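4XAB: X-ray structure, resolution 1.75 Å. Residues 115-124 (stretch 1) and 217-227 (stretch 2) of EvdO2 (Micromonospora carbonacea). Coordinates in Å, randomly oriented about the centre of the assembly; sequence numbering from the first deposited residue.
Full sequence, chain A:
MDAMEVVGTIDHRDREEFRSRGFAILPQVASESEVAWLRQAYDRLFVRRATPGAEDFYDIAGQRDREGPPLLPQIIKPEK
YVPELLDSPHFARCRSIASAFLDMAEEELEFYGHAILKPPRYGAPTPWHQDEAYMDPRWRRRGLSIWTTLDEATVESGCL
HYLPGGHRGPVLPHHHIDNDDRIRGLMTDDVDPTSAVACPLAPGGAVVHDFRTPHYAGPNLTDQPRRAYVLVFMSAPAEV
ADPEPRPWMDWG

Stretch 1 115-124: AILKPPRYGA
Stretch 2, residues 217-227: AGPNLTDQPRR

Two polar pairings anchor the contact. Arg-121 (m, m, t; chi4 172°) starts away from stretch 2, but its end comes nearer, so that Arg-121 NE meets Asp-223 OD1 in a salt bridge at 3.0 Å and 163°. Where residues 115-118 and 226-227 run antiparallel, Lys-118 and Arg-226 form a hydrogen-bonded pair with CA atoms 5.0 Å apart: Lys-118 N donates to Arg-226 O at 2.8 Å and 174°, the most nearly linear of the cross-stretch hydrogen bonds with a measured angle, and Arg-226 N returns to Lys-118 O at 2.9 Å and 158°. Leu-117 and Arg-227 form the adjacent non-hydrogen-bonded pair, and Arg-227 CA approaches Ile-116 O at 3.4 Å as a CA-H...O contact.

Beyond the strands Pro-119 matches Pro-225 and Pro-120 matches Asp-223. The chains remain antiparallel, but the register slips by two residues, with Gln-224 and Thr-222 left unmatched, before settling at Arg-121/Leu-221, Tyr-122/Asn-220 and Gly-123/Pro-219. CA separations in these five pairs are 4.5 to 5.1 Å. Stretch 1 bends through a type II turn from Pro-119 to Tyr-122, with phi/psi of -55/139 at Pro-120 and 60/21 at Arg-121, closed by Tyr-122 N to Pro-119 O at 3.2 Å. Stretch 2 supports this turn through backbone bonds: Arg-121 N donates to Thr-222 O at 2.9 Å, and Asn-220 N donates to Tyr-122 O at 2.8 Å.

Asn-220 (chi1 t, chi2 20°) points toward stretch 1 and ties the two loops together. Asn-220 ND2 donates to Pro-119 O at 2.8 Å, weakly to Lys-118 O at 3.3 Å, and to Gln-224 O at 2.9 Å. With two hydrogens for three acceptors, one must be shared; angles of 139° at Pro-119 O and 133° at Lys-118 O, against 164° at Gln-224 O, fit sharing between the first two. Asn-220 OD1 accepts from Thr-222 OG1 at 2.7 Å and Thr-222 N at 3.1 Å, which fixes the amide orientation.

Asp-223 (chi1 m, chi2 -49°) lies at the guanidinium edge, while Leu-221 O lies over one face; Arg-121 NH1 is 2.6 Å from Leu-221 O, but the angle is too poor for a hydrogen bond. Lys-118 (m, t, p, p) curls so that Lys-118 NZ makes a weak 3.3 Å bond to Gly-218 O and Lys-118 CE packs 3.8 Å from Asn-220 CB.

Van der Waals packing completes the contact, which buries 769 Å² in all. Leu-117 (t, t) places CD2 4.1 Å from Pro-225 CB, an apolar pair, and CD1 3.9 Å from Arg-227 CG, the aliphatic part of an arginine with chi angles m, t, m and -177°. In a second apolar pair, Pro-120 CG lies 4.0 Å from Pro-225 CD; both rings are C-gamma exo. At the far end, Pro-219, C-gamma endo, sets CB 3.4 Å from both Tyr-122 O and Gly-123 O.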

ATOM      1  N   ALA A 115       6.220   3.685  -3.900  1.00 22.57           N
ATOM      2  CA  ALA A 115       7.197   2.602  -3.868  1.00 20.78           C
ATOM      3  C   ALA A 115       7.670   2.363  -2.450  1.00 23.57           C
ATOM      4  O   ALA A 115       7.938   3.308  -1.701  1.00 20.70           O
ATOM      5  CB  ALA A 115       8.369   2.909  -4.774  1.00 22.96           C
ATOM      6  N   ILE A 116       7.772   1.089  -2.093  1.00 19.00           N
ATOM      7  CA  ILE A 116       8.174   0.681  -0.760  1.00 20.70           C
ATOM      8  C   ILE A 116       9.228  -0.401  -0.859  1.00 20.53           C
ATOM      9  O   ILE A 116       9.085  -1.339  -1.643  1.00 19.76           O
ATOM     10  CB  ILE A 116       6.983   0.136   0.058  1.00 23.81           C
ATOM     11  CG1 ILE A 116       5.895   1.195   0.207  1.00 22.97           C
ATOM     12  CG2 ILE A 116       7.453  -0.378   1.428  1.00 31.47           C
ATOM     13  CD1 ILE A 116       4.567   0.607   0.631  1.00 26.91           C
ATOM     14  N   LEU A 117      10.297  -0.259  -0.079  1.00 21.24           N
ATOM     15  CA  LEU A 117      11.245  -1.350   0.094  1.00 20.95           C
ATOM     16  C   LEU A 117      11.427  -1.612   1.589  1.00 23.48           C
ATOM     17  O   LEU A 117      11.798  -0.709   2.331  1.00 22.88           O
ATOM     18  CB  LEU A 117      12.584  -1.016  -0.581  1.00 21.48           C
ATOM     19  CG  LEU A 117      13.684  -2.081  -0.590  1.00 25.21           C
ATOM     20  CD1 LEU A 117      14.593  -1.868  -1.781  1.00 22.89           C
ATOM     21  CD2 LEU A 117      14.500  -2.055   0.699  1.00 24.52           C
ATOM     22  N   LYS A 118      11.133  -2.839   2.018  1.00 18.17           N
ATOM     23  CA  LYS A 118      11.402  -3.281   3.384  1.00 24.18           C
ATOM     24  C   LYS A 118      12.749  -3.964   3.418  1.00 23.92           C
ATOM     25  O   LYS A 118      12.888  -5.067   2.889  1.00 24.80           O
ATOM     26  CB  LYS A 118      10.342  -4.261   3.891  1.00 23.78           C
ATOM     27  CG  LYS A 118       8.965  -3.695   4.048  1.00 35.17           C
ATOM     28  CD  LYS A 118       8.054  -4.726   4.696  1.00 43.51           C
ATOM     29  CE  LYS A 118       8.491  -5.064   6.108  1.00 48.44           C
ATOM     30  NZ  LYS A 118       8.044  -4.022   7.074  1.00 56.57           N
ATOM     31  N   PRO A 119      13.741  -3.319   4.048  1.00 25.41           N
ATOM     32  CA  PRO A 119      15.102  -3.849   4.132  1.00 25.20           C
ATOM     33  C   PRO A 119      15.126  -5.207   4.812  1.00 24.80           C
ATOM     34  O   PRO A 119      14.206  -5.516   5.568  1.00 23.24           O
ATOM     35  CB  PRO A 119      15.843  -2.804   4.979  1.00 26.80           C
ATOM     36  CG  PRO A 119      14.995  -1.592   4.941  1.00 24.34           C
ATOM     37  CD  PRO A 119      13.593  -2.043   4.765  1.00 22.95           C
ATOM     38  N   PRO A 120      16.165  -6.013   4.550  1.00 25.06           N
ATOM     39  CA  PRO A 120      16.352  -7.249   5.313  1.00 25.78           C
ATOM     40  C   PRO A 120      16.398  -6.953   6.805  1.00 25.92           C
ATOM     41  O   PRO A 120      16.986  -5.946   7.205  1.00 27.17           O
ATOM     42  CB  PRO A 120      17.710  -7.779   4.826  1.00 27.41           C
ATOM     43  CG  PRO A 120      17.972  -7.078   3.537  1.00 30.48           C
ATOM     44  CD  PRO A 120      17.292  -5.746   3.638  1.00 32.90           C
ATOM     45  N   ARG A 121      15.754  -7.801   7.597  1.00 24.60           N
ATOM     46  CA  ARG A 121      15.758  -7.699   9.054  1.00 25.62           C
ATOM     47  C   ARG A 121      15.177  -6.395   9.566  1.00 29.83           C
ATOM     48  O   ARG A 121      15.438  -6.001  10.700  1.00 37.00           O
ATOM     49  CB  ARG A 121      17.173  -7.891   9.587  1.00 26.00           C
ATOM     50  CG  ARG A 121      17.716  -9.270   9.280  1.00 32.37           C
ATOM     51  CD  ARG A 121      16.810 -10.332   9.866  1.00 39.20           C
ATOM     52  NE  ARG A 121      17.298 -11.686   9.613  1.00 52.06           N
ATOM     53  CZ  ARG A 121      16.760 -12.776  10.149  1.00 55.38           C
ATOM     54  NH1 ARG A 121      15.719 -12.664  10.967  1.00 54.68           N
ATOM     55  NH2 ARG A 121      17.261 -13.972   9.874  1.00 58.82           N
ATOM     56  N   TYR A 122      14.371  -5.735   8.742  1.00 23.44           N
ATOM     57  CA  TYR A 122      13.693  -4.529   9.182  1.00 23.71           C
ATOM     58  C   TYR A 122      12.673  -4.910  10.245  1.00 22.67           C
ATOM     59  O   TYR A 122      11.689  -5.580   9.947  1.00 24.70           O
ATOM     60  CB  TYR A 122      13.019  -3.817   8.011  1.00 22.92           C
ATOM     61  CG  TYR A 122      12.432  -2.481   8.411  1.00 26.92           C
ATOM     62  CD1 TYR A 122      13.260  -1.405   8.708  1.00 34.28           C
ATOM     63  CD2 TYR A 122      11.060  -2.309   8.530  1.00 27.78           C
ATOM     64  CE1 TYR A 122      12.737  -0.187   9.093  1.00 39.36           C
ATOM     65  CE2 TYR A 122      10.532  -1.092   8.918  1.00 33.98           C
ATOM     66  CZ  TYR A 122      11.376  -0.039   9.193  1.00 39.59           C
ATOM     67  OH  TYR A 122      10.856   1.176   9.576  1.00 50.11           O
ATOM     68  N   GLY A 123      12.911  -4.476  11.481  1.00 23.82           N
ATOM     69  CA  GLY A 123      12.168  -4.984  12.623  1.00 24.22           C
ATOM     70  C   GLY A 123      10.910  -4.250  13.047  1.00 24.63           C
ATOM     71  O   GLY A 123      10.168  -4.743  13.903  1.00 27.22           O
ATOM     72  N   ALA A 124      10.647  -3.091  12.455  1.00 22.41           N
ATOM     73  CA  ALA A 124       9.415  -2.368  12.761  1.00 24.16           C
ATOM     74  C   ALA A 124       8.259  -2.869  11.896  1.00 26.47           C
ATOM     75  O   ALA A 124       8.416  -3.048  10.687  1.00 23.57           O
ATOM     76  CB  ALA A 124       9.596  -0.870  12.563  1.00 24.47           C
ATOM     77  N   ALA A 217       1.158  -4.551   8.651  1.00 19.50           N
ATOM     78  CA  ALA A 217       2.216  -5.361   8.047  1.00 22.00           C
ATOM     79  C   ALA A 217       3.259  -5.691   9.087  1.00 26.41           C
ATOM     80  O   ALA A 217       3.683  -4.824   9.846  1.00 22.21           O
ATOM     81  CB  ALA A 217       2.857  -4.646   6.859  1.00 18.75           C
ATOM     82  N   GLY A 218       3.677  -6.949   9.118  1.00 24.05           N
ATOM     83  CA  GLY A 218       4.671  -7.375  10.075  1.00 18.12           C
ATOM     84  C   GLY A 218       6.057  -6.897   9.684  1.00 18.00           C
ATOM     85  O   GLY A 218       6.258  -6.335   8.602  1.00 21.21           O
ATOM     86  N   PRO A 219       7.024  -7.103  10.573  1.00 20.90           N
ATOM     87  CA  PRO A 219       8.423  -6.795  10.264  1.00 22.20           C
ATOM     88  C   PRO A 219       8.963  -7.738   9.191  1.00 21.98           C
ATOM     89  O   PRO A 219       8.369  -8.789   8.947  1.00 21.67           O
ATOM     90  CB  PRO A 219       9.129  -7.023  11.599  1.00 28.86           C
ATOM     91  CG  PRO A 219       8.279  -8.055  12.283  1.00 27.88           C
ATOM     92  CD  PRO A 219       6.871  -7.664  11.926  1.00 21.91           C
ATOM     93  N   ASN A 220      10.070  -7.375   8.558  1.00 21.69           N
ATOM     94  CA  ASN A 220      10.711  -8.305   7.630  1.00 21.47           C
ATOM     95  C   ASN A 220      11.783  -9.078   8.367  1.00 26.54           C
ATOM     96  O   ASN A 220      12.899  -8.600   8.528  1.00 23.70           O
ATOM     97  CB  ASN A 220      11.289  -7.556   6.423  1.00 22.16           C
ATOM     98  CG  ASN A 220      12.060  -8.461   5.482  1.00 22.15           C
ATOM     99  OD1 ASN A 220      11.882  -9.674   5.491  1.00 22.44           O
ATOM    100  ND2 ASN A 220      12.914  -7.866   4.655  1.00 21.97           N
ATOM    101  N   LEU A 221      11.436 -10.276   8.828  1.00 23.84           N
ATOM    102  CA  LEU A 221      12.373 -11.101   9.580  1.00 27.90           C
ATOM    103  C   LEU A 221      13.288 -11.926   8.685  1.00 28.64           C
ATOM    104  O   LEU A 221      13.920 -12.860   9.151  1.00 41.29           O
ATOM    105  CB  LEU A 221      11.615 -12.037  10.526  1.00 32.76           C
ATOM    106  CG  LEU A 221      10.594 -11.347  11.437  1.00 36.93           C
ATOM    107  CD1 LEU A 221       9.811 -12.369  12.243  1.00 39.62           C
ATOM    108  CD2 LEU A 221      11.270 -10.330  12.348  1.00 34.77           C
ATOM    109  N   THR A 222      13.364 -11.583   7.407  1.00 28.77           N
ATOM    110  CA  THR A 222      14.158 -12.368   6.469  1.00 30.86           C
ATOM    111  C   THR A 222      15.386 -11.586   6.022  1.00 29.71           C
ATOM    112  O   THR A 222      15.476 -10.378   6.228  1.00 25.42           O
ATOM    113  CB  THR A 222      13.348 -12.778   5.214  1.00 25.41           C
ATOM    114  OG1 THR A 222      13.289 -11.674   4.305  1.00 24.10           O
ATOM    115  CG2 THR A 222      11.937 -13.233   5.580  1.00 26.93           C
ATOM    116  N   ASP A 223      16.330 -12.272   5.390  1.00 24.93           N
ATOM    117  CA  ASP A 223      17.563 -11.619   4.997  1.00 26.51           C
ATOM    118  C   ASP A 223      17.496 -11.009   3.603  1.00 25.35           C
ATOM    119  O   ASP A 223      18.520 -10.591   3.066  1.00 29.08           O
ATOM    120  CB  ASP A 223      18.730 -12.607   5.094  1.00 31.27           C
ATOM    121  CG  ASP A 223      19.084 -12.942   6.535  1.00 40.80           C
ATOM    122  OD1 ASP A 223      19.241 -11.999   7.339  1.00 39.01           O
ATOM    123  OD2 ASP A 223      19.193 -14.141   6.872  1.00 44.23           O
ATOM    124  N   GLN A 224      16.289 -10.914   3.043  1.00 25.80           N
ATOM    125  CA  GLN A 224      16.098 -10.382   1.695  1.00 26.88           C
ATOM    126  C   GLN A 224      15.154  -9.193   1.714  1.00 25.77           C
ATOM    127  O   GLN A 224      14.147  -9.221   2.428  1.00 28.83           O
ATOM    128  CB  GLN A 224      15.539 -11.454   0.747  1.00 28.77           C
ATOM    129  CG  GLN A 224      16.444 -12.677   0.577  1.00 30.59           C
ATOM    130  CD  GLN A 224      16.388 -13.605   1.775  1.00 40.98           C
ATOM    131  OE1 GLN A 224      15.325 -13.807   2.369  1.00 42.04           O
ATOM    132  NE2 GLN A 224      17.538 -14.167   2.147  1.00 38.51           N
ATOM    133  N   PRO A 225      15.452  -8.157   0.910  1.00 31.26           N
ATOM    134  CA  PRO A 225      14.542  -7.007   0.843  1.00 28.06           C
ATOM    135  C   PRO A 225      13.214  -7.429   0.243  1.00 27.50           C
ATOM    136  O   PRO A 225      13.169  -8.381  -0.535  1.00 25.00           O
ATOM    137  CB  PRO A 225      15.271  -6.012  -0.074  1.00 32.30           C
ATOM    138  CG  PRO A 225      16.647  -6.601  -0.306  1.00 41.99           C
ATOM    139  CD  PRO A 225      16.520  -8.068  -0.096  1.00 40.64           C
ATOM    140  N   ARG A 226      12.141  -6.742   0.618  1.00 21.39           N
ATOM    141  CA  ARG A 226      10.825  -7.033   0.090  1.00 21.10           C
ATOM    142  C   ARG A 226      10.236  -5.755  -0.465  1.00 23.59           C
ATOM    143  O   ARG A 226      10.065  -4.781   0.269  1.00 23.88           O
ATOM    144  CB  ARG A 226       9.926  -7.612   1.173  1.00 21.53           C
ATOM    145  CG  ARG A 226      10.577  -8.760   1.910  1.00 22.80           C
ATOM    146  CD  ARG A 226      10.565 -10.016   1.056  1.00 19.28           C
ATOM    147  NE  ARG A 226      11.448 -11.017   1.630  1.00 20.64           N
ATOM    148  CZ  ARG A 226      11.393 -12.309   1.340  1.00 25.19           C
ATOM    149  NH1 ARG A 226      10.487 -12.756   0.483  1.00 26.03           N
ATOM    150  NH2 ARG A 226      12.243 -13.148   1.910  1.00 26.78           N
ATOM    151  N   ARG A 227       9.951  -5.764  -1.761  1.00 18.71           N
ATOM    152  CA  ARG A 227       9.543  -4.556  -2.479  1.00 17.17           C
ATOM    153  C   ARG A 227       8.098  -4.614  -2.934  1.00 22.60           C
ATOM    154  O   ARG A 227       7.609  -5.651  -3.367  1.00 17.67           O
ATOM    155  CB  ARG A 227      10.461  -4.340  -3.685  1.00 18.55           C
ATOM    156  CG  ARG A 227      11.928  -4.202  -3.294  1.00 19.75           C
ATOM    157  CD  ARG A 227      12.860  -4.561  -4.442  1.00 25.65           C
ATOM    158  NE  ARG A 227      12.854  -5.988  -4.764  1.00 22.27           N
ATOM    159  CZ  ARG A 227      13.639  -6.538  -5.690  1.00 24.40           C
ATOM    160  NH1 ARG A 227      14.481  -5.777  -6.379  1.00 28.35           N
ATOM    161  NH2 ARG A 227      13.583  -7.845  -5.931  1.00 27.90           N
TER